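Local coordinates for protein cycloalternan-forming enzyme (Listeria monocytogenes serovar 1/2a, PDB 5F7U) that is a multidomain enzyme of the glycoside hydrolase family 31 type, with a TIM-barrel domain flanked by beta-rich domains and a family 6 carbohydrate-binding module, at residues Phe242-Asp247 against Asp317-Val322; Pro289-Ala294 against Ser307-Ala312; Val865-Met870 against Val920-Lys925. The protein carries 1 engineered substitution. One frame throughout, in Å; residues are numbered along the deposited sequence.

Contact 1. Residues Phe242-Asp247 against Asp317-Val322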
loop_
_atom_site.group_PDB
_atom_site.type_symbol
_atom_site.label_atom_id
_atom_site.label_comp_id
_atom_site.label_asym_id
_atom_site.label_seq_id
_atom_site.Cartn_x
_atom_site.Cartn_y
_atom_site.Cartn_z
ATOM N N PHE A 242 6.430 21.100 -15.198
ATOM C CA PHE A 242 4.978 21.143 -15.370
ATOM C C PHE A 242 4.357 22.207 -14.476
ATOM O O PHE A 242 4.901 22.513 -13.412
ATOM C CB PHE A 242 4.398 19.756 -15.046
ATOM C CG PHE A 242 4.984 18.649 -15.899
ATOM C CD1 PHE A 242 4.413 18.338 -17.147
ATOM C CD2 PHE A 242 6.111 17.930 -15.481
ATOM C CE1 PHE A 242 4.949 17.329 -17.947
ATOM C CE2 PHE A 242 6.656 16.920 -16.287
ATOM C CZ PHE A 242 6.068 16.622 -17.516
ATOM N N MET A 243 3.235 22.777 -14.918
ATOM C CA MET A 243 2.518 23.793 -14.145
ATOM C C MET A 243 1.557 23.091 -13.202
ATOM O O MET A 243 0.865 22.161 -13.617
ATOM C CB MET A 243 1.722 24.698 -15.070
ATOM C CG MET A 243 1.029 25.839 -14.337
ATOM S SD MET A 243 0.722 27.137 -15.526
ATOM C CE MET A 243 2.427 27.582 -15.789
ATOM N N THR A 244 1.505 23.545 -11.948
ATOM C CA THR A 244 0.601 22.949 -10.965
ATOM C C THR A 244 -0.117 23.999 -10.103
ATOM O O THR A 244 0.549 24.833 -9.465
ATOM C CB THR A 244 1.310 21.889 -10.085
ATOM O OG1 THR A 244 0.431 21.502 -9.017
ATOM C CG2 THR A 244 2.648 22.432 -9.505
ATOM N N PRO A 245 -1.465 23.957 -10.069
ATOM C CA PRO A 245 -2.244 24.879 -9.240
ATOM C C PRO A 245 -2.015 24.602 -7.743
ATOM O O PRO A 245 -1.609 23.502 -7.374
ATOM C CB PRO A 245 -3.699 24.585 -9.638
ATOM C CG PRO A 245 -3.671 23.170 -10.109
ATOM C CD PRO A 245 -2.327 22.973 -10.761
ATOM N N SER A 246 -2.272 25.605 -6.905
ATOM C CA SER A 246 -1.954 25.532 -5.475
ATOM C C SER A 246 -2.588 24.335 -4.769
ATOM O O SER A 246 -1.985 23.763 -3.854
ATOM C CB SER A 246 -2.352 26.830 -4.755
ATOM O OG SER A 246 -1.593 27.924 -5.234
ATOM N N ASP A 247 -3.788 23.951 -5.207
ATOM C CA ASP A 247 -4.527 22.883 -4.533
ATOM C C ASP A 247 -4.195 21.474 -4.980
ATOM O O ASP A 247 -4.758 20.526 -4.453
ATOM C CB ASP A 247 -6.037 23.119 -4.591
ATOM C CG ASP A 247 -6.588 23.168 -6.004
ATOM O OD1 ASP A 247 -5.837 23.168 -6.997
ATOM O OD2 ASP A 247 -7.820 23.267 -6.112
ATOM N N ASP A 317 4.306 26.919 -8.183
ATOM C CA ASP A 317 3.393 26.464 -9.230
ATOM C C ASP A 317 4.070 25.535 -10.238
ATOM O O ASP A 317 3.564 25.351 -11.338
ATOM C CB ASP A 317 2.732 27.672 -9.939
ATOM C CG ASP A 317 3.704 28.490 -10.776
ATOM O OD1 ASP A 317 4.936 28.379 -10.606
ATOM O OD2 ASP A 317 3.227 29.292 -11.610
ATOM N N LYS A 318 5.191 24.931 -9.849
ATOM C CA LYS A 318 5.940 24.063 -10.760
ATOM C C LYS A 318 6.201 22.704 -10.133
ATOM O O LYS A 318 6.636 22.627 -8.984
ATOM C CB LYS A 318 7.289 24.709 -11.103
ATOM C CG LYS A 318 8.122 23.947 -12.142
ATOM C CD LYS A 318 9.504 24.556 -12.349
ATOM C CE LYS A 318 9.418 25.929 -12.980
ATOM N NZ LYS A 318 10.744 26.366 -13.514
ATOM N N TYR A 319 5.941 21.634 -10.876
ATOM C CA TYR A 319 6.554 20.342 -10.517
ATOM C C TYR A 319 7.446 19.808 -11.620
ATOM O O TYR A 319 7.227 20.084 -12.798
ATOM C CB TYR A 319 5.554 19.284 -10.013
ATOM C CG TYR A 319 4.712 18.608 -11.072
ATOM C CD1 TYR A 319 5.173 17.458 -11.744
ATOM C CD2 TYR A 319 3.446 19.101 -11.387
ATOM C CE1 TYR A 319 4.375 16.820 -12.707
ATOM C CE2 TYR A 319 2.629 18.470 -12.339
ATOM C CZ TYR A 319 3.098 17.324 -12.990
ATOM O OH TYR A 319 2.300 16.725 -13.941
ATOM N N SER A 320 8.459 19.034 -11.226
ATOM C CA SER A 320 9.493 18.630 -12.174
ATOM C C SER A 320 9.936 17.226 -11.866
ATOM O O SER A 320 9.845 16.798 -10.714
ATOM C CB SER A 320 10.707 19.550 -12.072
ATOM O OG SER A 320 10.335 20.925 -12.152
ATOM N N PHE A 321 10.409 16.516 -12.887
ATOM C CA PHE A 321 11.220 15.339 -12.615
ATOM C C PHE A 321 12.597 15.525 -13.206
ATOM O O PHE A 321 12.758 16.157 -14.237
ATOM C CB PHE A 321 10.560 14.015 -13.036
ATOM C CG PHE A 321 10.313 13.868 -14.518
ATOM C CD1 PHE A 321 11.357 13.563 -15.397
ATOM C CD2 PHE A 321 9.013 13.982 -15.029
ATOM C CE1 PHE A 321 11.118 13.409 -16.759
ATOM C CE2 PHE A 321 8.758 13.813 -16.391
ATOM C CZ PHE A 321 9.821 13.543 -17.257
ATOM N N VAL A 322 13.587 14.988 -12.508
ATOM C CA VAL A 322 14.960 14.993 -13.008
ATOM C C VAL A 322 15.383 13.540 -12.943
ATOM O O VAL A 322 15.401 12.942 -11.859
ATOM C CB VAL A 322 15.898 15.883 -12.162
ATOM C CG1 VAL A 322 17.311 15.863 -12.753
ATOM C CG2 VAL A 322 15.390 17.312 -12.138
#
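An antiparallel strand pair in the galactose mutarotase-like beta domain forms this contact. The end of strand 235-243 runs beside the start of strand 318-327. Phe242 and Tyr319 are a hydrogen-bonded pair. Phe242 N donates to Tyr319 O at 2.7 Å, nearly along the C=O axis. Tyr319 N donates back to Phe242 O at 2.9 Å, from above the carbonyl plane. Met243 and Lys318 make the next, non-hydrogen-bonded pair, with side chains on the other face. The hydrogen bonding continues just past the strand ends. There Thr244 N donates to Asp317 O at 2.8 Å, and its N-H...O angle of 163° makes it the straightest of the three bonds. Lys318 CA also approaches Phe242 O at 3.2 Å in a CA-H...O contact.

The aromatic side chains share one face of the sheet. Tyr319 CG is tucked between N and C of its own backbone (chi1 76°). Its ring lies against the start of the Phe242 side chain, with Phe242 CB over one face, 3.5 Å from the Tyr319 ring centroid. The Phe242 ring is turned only 20° from the Tyr319 plane, but the two are offset, with little overlap. Tyr319 OH is hydrogen-bonded with Thr216 OG1, so the buried hydroxyl is satisfied. Thr244 OG1 is hydrogen-bonded with Glu248 OE1 and Arg263 NH1. On the outer rim of the Phe242 ring, CE2 meets Phe321 CE2 at 3.8 Å, close to the Phe242 ring plane. On the Tyr319 ring, CD2 meets Thr244 CB, which lies in the ring plane at 3.7 Å.

Contact 2. Residues Pro289-Ala294 against Ser307-Ala312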
loop_
_atom_site.group_PDB
_atom_site.type_symbol
_atom_site.label_atom_id
_atom_site.label_comp_id
_atom_site.label_asym_id
_atom_site.label_seq_id
_atom_site.Cartn_x
_atom_site.Cartn_y
_atom_site.Cartn_z
ATOM N N PRO A 289 8.690 5.337 -9.427
ATOM C CA PRO A 289 8.574 6.657 -10.076
ATOM C C PRO A 289 7.199 6.849 -10.749
ATOM O O PRO A 289 7.112 7.058 -11.951
ATOM C CB PRO A 289 9.721 6.621 -11.111
ATOM C CG PRO A 289 9.758 5.155 -11.517
ATOM C CD PRO A 289 9.427 4.367 -10.265
ATOM N N PHE A 290 6.144 6.743 -9.942
ATOM C CA PHE A 290 4.771 6.854 -10.389
ATOM C C PHE A 290 4.036 7.633 -9.322
ATOM O O PHE A 290 4.142 7.314 -8.142
ATOM C CB PHE A 290 4.149 5.457 -10.517
ATOM C CG PHE A 290 2.644 5.448 -10.730
ATOM C CD1 PHE A 290 2.034 6.152 -11.789
ATOM C CD2 PHE A 290 1.842 4.661 -9.898
ATOM C CE1 PHE A 290 0.646 6.103 -11.980
ATOM C CE2 PHE A 290 0.445 4.605 -10.090
ATOM C CZ PHE A 290 -0.144 5.319 -11.127
ATOM N N PHE A 291 3.304 8.654 -9.743
ATOM C CA PHE A 291 2.380 9.329 -8.844
ATOM C C PHE A 291 1.002 9.492 -9.455
ATOM O O PHE A 291 0.843 9.479 -10.675
ATOM C CB PHE A 291 2.930 10.690 -8.354
ATOM C CG PHE A 291 2.944 11.791 -9.398
ATOM C CD1 PHE A 291 1.779 12.508 -9.694
ATOM C CD2 PHE A 291 4.134 12.142 -10.047
ATOM C CE1 PHE A 291 1.788 13.521 -10.639
ATOM C CE2 PHE A 291 4.149 13.168 -10.983
ATOM C CZ PHE A 291 2.978 13.854 -11.283
ATOM N N VAL A 292 0.015 9.650 -8.586
ATOM C CA VAL A 292 -1.356 9.945 -9.002
ATOM C C VAL A 292 -1.729 11.299 -8.444
ATOM O O VAL A 292 -1.508 11.555 -7.250
ATOM C CB VAL A 292 -2.330 8.869 -8.475
ATOM C CG1 VAL A 292 -3.790 9.281 -8.729
ATOM C CG2 VAL A 292 -2.030 7.519 -9.118
ATOM N N SER A 293 -2.276 12.164 -9.310
ATOM C CA SER A 293 -2.764 13.470 -8.871
ATOM C C SER A 293 -4.265 13.437 -8.712
ATOM O O SER A 293 -4.969 12.820 -9.516
ATOM C CB SER A 293 -2.354 14.555 -9.864
ATOM O OG SER A 293 -3.137 15.724 -9.661
ATOM N N ALA A 294 -4.764 14.138 -7.686
ATOM C CA ALA A 294 -6.195 14.297 -7.527
ATOM C C ALA A 294 -6.831 15.149 -8.646
ATOM O O ALA A 294 -8.054 15.228 -8.738
ATOM C CB ALA A 294 -6.511 14.840 -6.145
ATOM N N SER A 307 15.513 8.940 -9.931
ATOM C CA SER A 307 14.891 10.195 -10.327
ATOM C C SER A 307 14.547 10.996 -9.063
ATOM O O SER A 307 14.384 10.427 -7.953
ATOM C CB SER A 307 13.628 9.953 -11.172
ATOM O OG SER A 307 12.714 9.076 -10.513
ATOM N N GLN A 308 14.475 12.310 -9.238
ATOM C CA GLN A 308 13.966 13.210 -8.204
ATOM C C GLN A 308 12.733 13.927 -8.724
ATOM O O GLN A 308 12.783 14.554 -9.787
ATOM C CB GLN A 308 15.047 14.218 -7.786
ATOM C CG GLN A 308 14.644 15.092 -6.596
ATOM C CD GLN A 308 15.647 16.194 -6.340
ATOM O OE1 GLN A 308 15.806 17.094 -7.139
ATOM N NE2 GLN A 308 16.327 16.114 -5.220
ATOM N N PHE A 309 11.632 13.826 -7.971
ATOM C CA PHE A 309 10.395 14.538 -8.284
ATOM C C PHE A 309 10.305 15.759 -7.382
ATOM O O PHE A 309 10.199 15.641 -6.153
ATOM C CB PHE A 309 9.182 13.615 -8.050
ATOM C CG PHE A 309 9.003 12.567 -9.115
ATOM C CD1 PHE A 309 9.687 11.330 -9.048
ATOM C CD2 PHE A 309 8.140 12.783 -10.177
ATOM C CE1 PHE A 309 9.521 10.360 -10.059
ATOM C CE2 PHE A 309 7.949 11.811 -11.177
ATOM C CZ PHE A 309 8.647 10.605 -11.124
ATOM N N GLN A 310 10.369 16.932 -7.999
ATOM C CA GLN A 310 10.328 18.188 -7.284
ATOM C C GLN A 310 8.884 18.691 -7.309
ATOM O O GLN A 310 8.454 19.298 -8.286
ATOM C CB GLN A 310 11.277 19.182 -7.966
ATOM C CG GLN A 310 12.720 18.685 -7.970
ATOM C CD GLN A 310 13.648 19.567 -8.778
ATOM O OE1 GLN A 310 13.221 20.545 -9.390
ATOM N NE2 GLN A 310 14.924 19.217 -8.791
ATOM N N MET A 311 8.143 18.453 -6.220
ATOM C CA MET A 311 6.698 18.660 -6.290
ATOM C C MET A 311 6.307 20.005 -5.694
ATOM O O MET A 311 5.922 20.094 -4.519
ATOM C CB MET A 311 5.941 17.475 -5.650
ATOM C CG MET A 311 6.360 16.095 -6.185
ATOM S SD MET A 311 6.325 15.945 -7.995
ATOM C CE MET A 311 4.559 16.027 -8.316
ATOM N N ALA A 312 6.438 21.065 -6.499
ATOM C CA ALA A 312 6.204 22.442 -6.000
ATOM C C ALA A 312 7.130 22.730 -4.805
ATOM O O ALA A 312 6.763 23.433 -3.860
ATOM C CB ALA A 312 4.722 22.665 -5.652
#
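Phe309, Phe291 and Pro289 carry most of this buried contact in the galactose mutarotase-like domain. Strand 287-293 pairs with 250-254 and 297-301, while 307-311 pairs with 266-269 and 318-327. The side chains therefore pack between strands that are not paired with each other. Phe291, Ser307, Phe309 and Met311 all start out toward the opposite segment.

Phe309 touches both of the others. Its CG is anti to the carbonyl carbon (chi1 -75°). Its CE1 corner meets Pro289, where Phe309 CE1 is 3.8 Å from Pro289 CA and 3.9 Å from Pro289 CB. Its CE2 corner meets Phe291, with Phe309 CE2 4.0 Å from Phe291 CD2. The two ring planes stand at 88°, and the side chains cross obliquely. Phe309 CE2 lies in the plane of the Phe291 ring, at its edge.

Phe291 CG is flanked by N and C of its own residue (chi1 72°). This sends the ring tip to tip against Met311. The Met311 chain is bent at chi2 and chi3, which brings its methyl over one face of the Phe291 ring. Met311 CE is 4.1 Å from the Phe291 ring centroid, a CH-pi contact. Met311 SD lies farther off and oblique, which still makes a Met-aromatic contact. Phe250 and Tyr319 each meet the Phe291 ring edge-to-face, and Phe253 also meets Phe291 and Phe309.

At the Pro289 end, Ser307 OG comes within 3.9 Å of Pro289 CB. That hydroxyl is buried, and it is hydrogen-bonded with Thr269 OG1. The two segments therefore meet through apolar packing, one CH-pi contact and a Met-aromatic contact. Between them the contact depends on close packing and not on directional polar bonds.

Contact 3. Residues Val865-Met870 against Val920-Lys925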
loop_
_atom_site.group_PDB
_atom_site.type_symbol
_atom_site.label_atom_id
_atom_site.label_comp_id
_atom_site.label_asym_id
_atom_site.label_seq_id
_atom_site.Cartn_x
_atom_site.Cartn_y
_atom_site.Cartn_z
ATOM N N VAL A 865 -33.728 -9.449 -3.645
ATOM C CA VAL A 865 -32.364 -9.968 -3.794
ATOM C C VAL A 865 -32.387 -11.083 -4.835
ATOM O O VAL A 865 -33.176 -12.035 -4.720
ATOM C CB VAL A 865 -31.778 -10.475 -2.459
ATOM C CG1 VAL A 865 -30.342 -10.987 -2.656
ATOM C CG2 VAL A 865 -31.796 -9.371 -1.413
ATOM N N ASP A 866 -31.548 -10.929 -5.855
ATOM C CA ASP A 866 -31.404 -11.925 -6.894
ATOM C C ASP A 866 -30.162 -12.729 -6.582
ATOM O O ASP A 866 -29.030 -12.252 -6.755
ATOM C CB ASP A 866 -31.328 -11.265 -8.269
ATOM C CG ASP A 866 -32.664 -10.686 -8.726
ATOM O OD1 ASP A 866 -33.737 -10.944 -8.095
ATOM O OD2 ASP A 866 -32.647 -9.968 -9.755
ATOM N N LEU A 867 -30.389 -13.938 -6.077
ATOM C CA LEU A 867 -29.304 -14.821 -5.670
ATOM C C LEU A 867 -29.001 -15.802 -6.813
ATOM O O LEU A 867 -29.916 -16.416 -7.356
ATOM C CB LEU A 867 -29.711 -15.546 -4.385
ATOM C CG LEU A 867 -28.747 -16.402 -3.568
ATOM C CD1 LEU A 867 -27.715 -15.553 -2.837
ATOM C CD2 LEU A 867 -29.560 -17.225 -2.584
ATOM N N PRO A 868 -27.720 -15.918 -7.221
ATOM C CA PRO A 868 -27.411 -16.855 -8.296
ATOM C C PRO A 868 -27.381 -18.273 -7.723
ATOM O O PRO A 868 -27.557 -18.436 -6.510
ATOM C CB PRO A 868 -26.012 -16.410 -8.736
ATOM C CG PRO A 868 -25.380 -15.938 -7.474
ATOM C CD PRO A 868 -26.502 -15.285 -6.685
ATOM N N ALA A 869 -27.153 -19.276 -8.574
ATOM C CA ALA A 869 -26.887 -20.631 -8.096
ATOM C C ALA A 869 -25.723 -20.581 -7.089
ATOM O O ALA A 869 -24.734 -19.877 -7.321
ATOM C CB ALA A 869 -26.550 -21.540 -9.259
ATOM N N MET A 870 -25.872 -21.287 -5.969
ATOM C CA MET A 870 -24.838 -21.344 -4.919
ATOM C C MET A 870 -24.595 -22.801 -4.538
ATOM O O MET A 870 -25.485 -23.642 -4.684
ATOM C CB MET A 870 -25.266 -20.568 -3.662
ATOM C CG MET A 870 -25.584 -19.093 -3.859
ATOM S SD MET A 870 -24.162 -18.065 -4.300
ATOM C CE MET A 870 -23.349 -17.906 -2.714
ATOM N N VAL A 920 -32.330 -13.799 6.148
ATOM C CA VAL A 920 -33.092 -14.662 5.218
ATOM C C VAL A 920 -32.220 -15.856 4.819
ATOM O O VAL A 920 -31.154 -15.672 4.223
ATOM C CB VAL A 920 -33.566 -13.908 3.946
ATOM C CG1 VAL A 920 -34.366 -14.833 3.024
ATOM C CG2 VAL A 920 -34.417 -12.688 4.306
ATOM N N LYS A 921 -32.665 -17.062 5.165
ATOM C CA LYS A 921 -31.954 -18.277 4.794
ATOM C C LYS A 921 -32.547 -18.870 3.524
ATOM O O LYS A 921 -33.751 -19.138 3.469
ATOM C CB LYS A 921 -32.005 -19.307 5.926
ATOM C CG LYS A 921 -31.208 -20.578 5.656
ATOM C CD LYS A 921 -31.286 -21.515 6.854
ATOM C CE LYS A 921 -30.378 -21.079 7.994
ATOM N NZ LYS A 921 -30.304 -22.125 9.061
ATOM N N ALA A 922 -31.691 -19.061 2.522
ATOM C CA ALA A 922 -32.047 -19.753 1.274
ATOM C C ALA A 922 -31.234 -21.031 1.197
ATOM O O ALA A 922 -30.051 -21.039 1.521
ATOM C CB ALA A 922 -31.752 -18.878 0.061
ATOM N N ALA A 923 -31.884 -22.115 0.789
ATOM C CA ALA A 923 -31.212 -23.398 0.609
ATOM C C ALA A 923 -30.230 -23.333 -0.570
ATOM O O ALA A 923 -30.380 -22.494 -1.458
ATOM C CB ALA A 923 -32.247 -24.500 0.396
ATOM N N ALA A 924 -29.226 -24.205 -0.571
ATOM C CA ALA A 924 -28.341 -24.355 -1.729
ATOM C C ALA A 924 -29.149 -24.906 -2.896
ATOM O O ALA A 924 -29.844 -25.912 -2.747
ATOM C CB ALA A 924 -27.169 -25.283 -1.410
ATOM N N LYS A 925 -29.080 -24.236 -4.040
ATOM C CA LYS A 925 -29.781 -24.672 -5.263
ATOM C C LYS A 925 -28.908 -24.390 -6.472
ATOM O O LYS A 925 -28.205 -23.381 -6.509
ATOM C CB LYS A 925 -31.117 -23.941 -5.438
ATOM C CG LYS A 925 -32.209 -24.416 -4.493
ATOM C CD LYS A 925 -33.594 -24.038 -4.963
ATOM C CE LYS A 925 -34.618 -24.677 -4.044
ATOM N NZ LYS A 925 -35.852 -25.033 -4.799
HETATM O O HOH W 1 -28.295 -21.635 -3.881
#
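Leu867 and Ala922 point toward each other, whereas Met870 and Lys925 send their side chains away and meet through backbone atoms. The contact thus has an apolar part at the strand ends and a polar part in the loops that follow.

Leu867 CG is anti to the backbone N (chi1 -171°), and the CD2 branch does the touching. Leu867 CD2 rests 3.8 Å from Ala922 CB. The backbones are well apart at this point, and the methyl groups bridge the gap.

Beyond the strands the two backbones draw closer. Met870 N donates to Lys925 O at 3.2 Å, nearly along the C=O axis, with an N-H...O angle of 150°. Ala869 CA adds a CA-H...O contact to the same Lys925 O at 3.4 Å. A water also sits between the loops. It accepts from Lys925 N at 2.7 Å and, weakly, from Met870 N at 3.2 Å. The Met870 N-H is thus shared between Lys925 O and the water. The methyl of Ala924 lies near the carbonyl of Met870, with Ala924 CB 4.0 Å from Met870 O. Lys925 is exposed and touches a crystal neighbour.

Strands 862-867 and 917-922 belong to different sheets, so Leu867 and Ala922 pack between sheets. The loops beyond are joined by the backbone bond and the water. Strand 862-867 lies between strands 848-857 and 929-934 in an antiparallel sheet. Strand 917-922 lies between strands 874-879 and 908-912 in a mixed sheet. Gln929 and Thr874 each touch both Leu867 and Ala922. The Met870 side chain is buried against Leu826 and Phe828 of strand 825-830.

How the contacts relate
Contacts 1 and 2 are neighbours in the galactose mutarotase-like domain, with centres 9 Å apart. Their strands 318-327 and 307-311 follow each other in the chain and lie side by side in one sheet. Ser320 O and Gln310 N, 2.8 Å apart, probably form a hydrogen bond between them. Both segments of contact 2 fall in the sequence between the two segments of contact 1. Contact 3 comes much later, in another beta region past the TIM barrel. Its centre is 53 Å from that of contact 1 and 48 Å from that of contact 2, and it touches neither. The three contacts therefore belong to two separate beta regions of one multidomain chain.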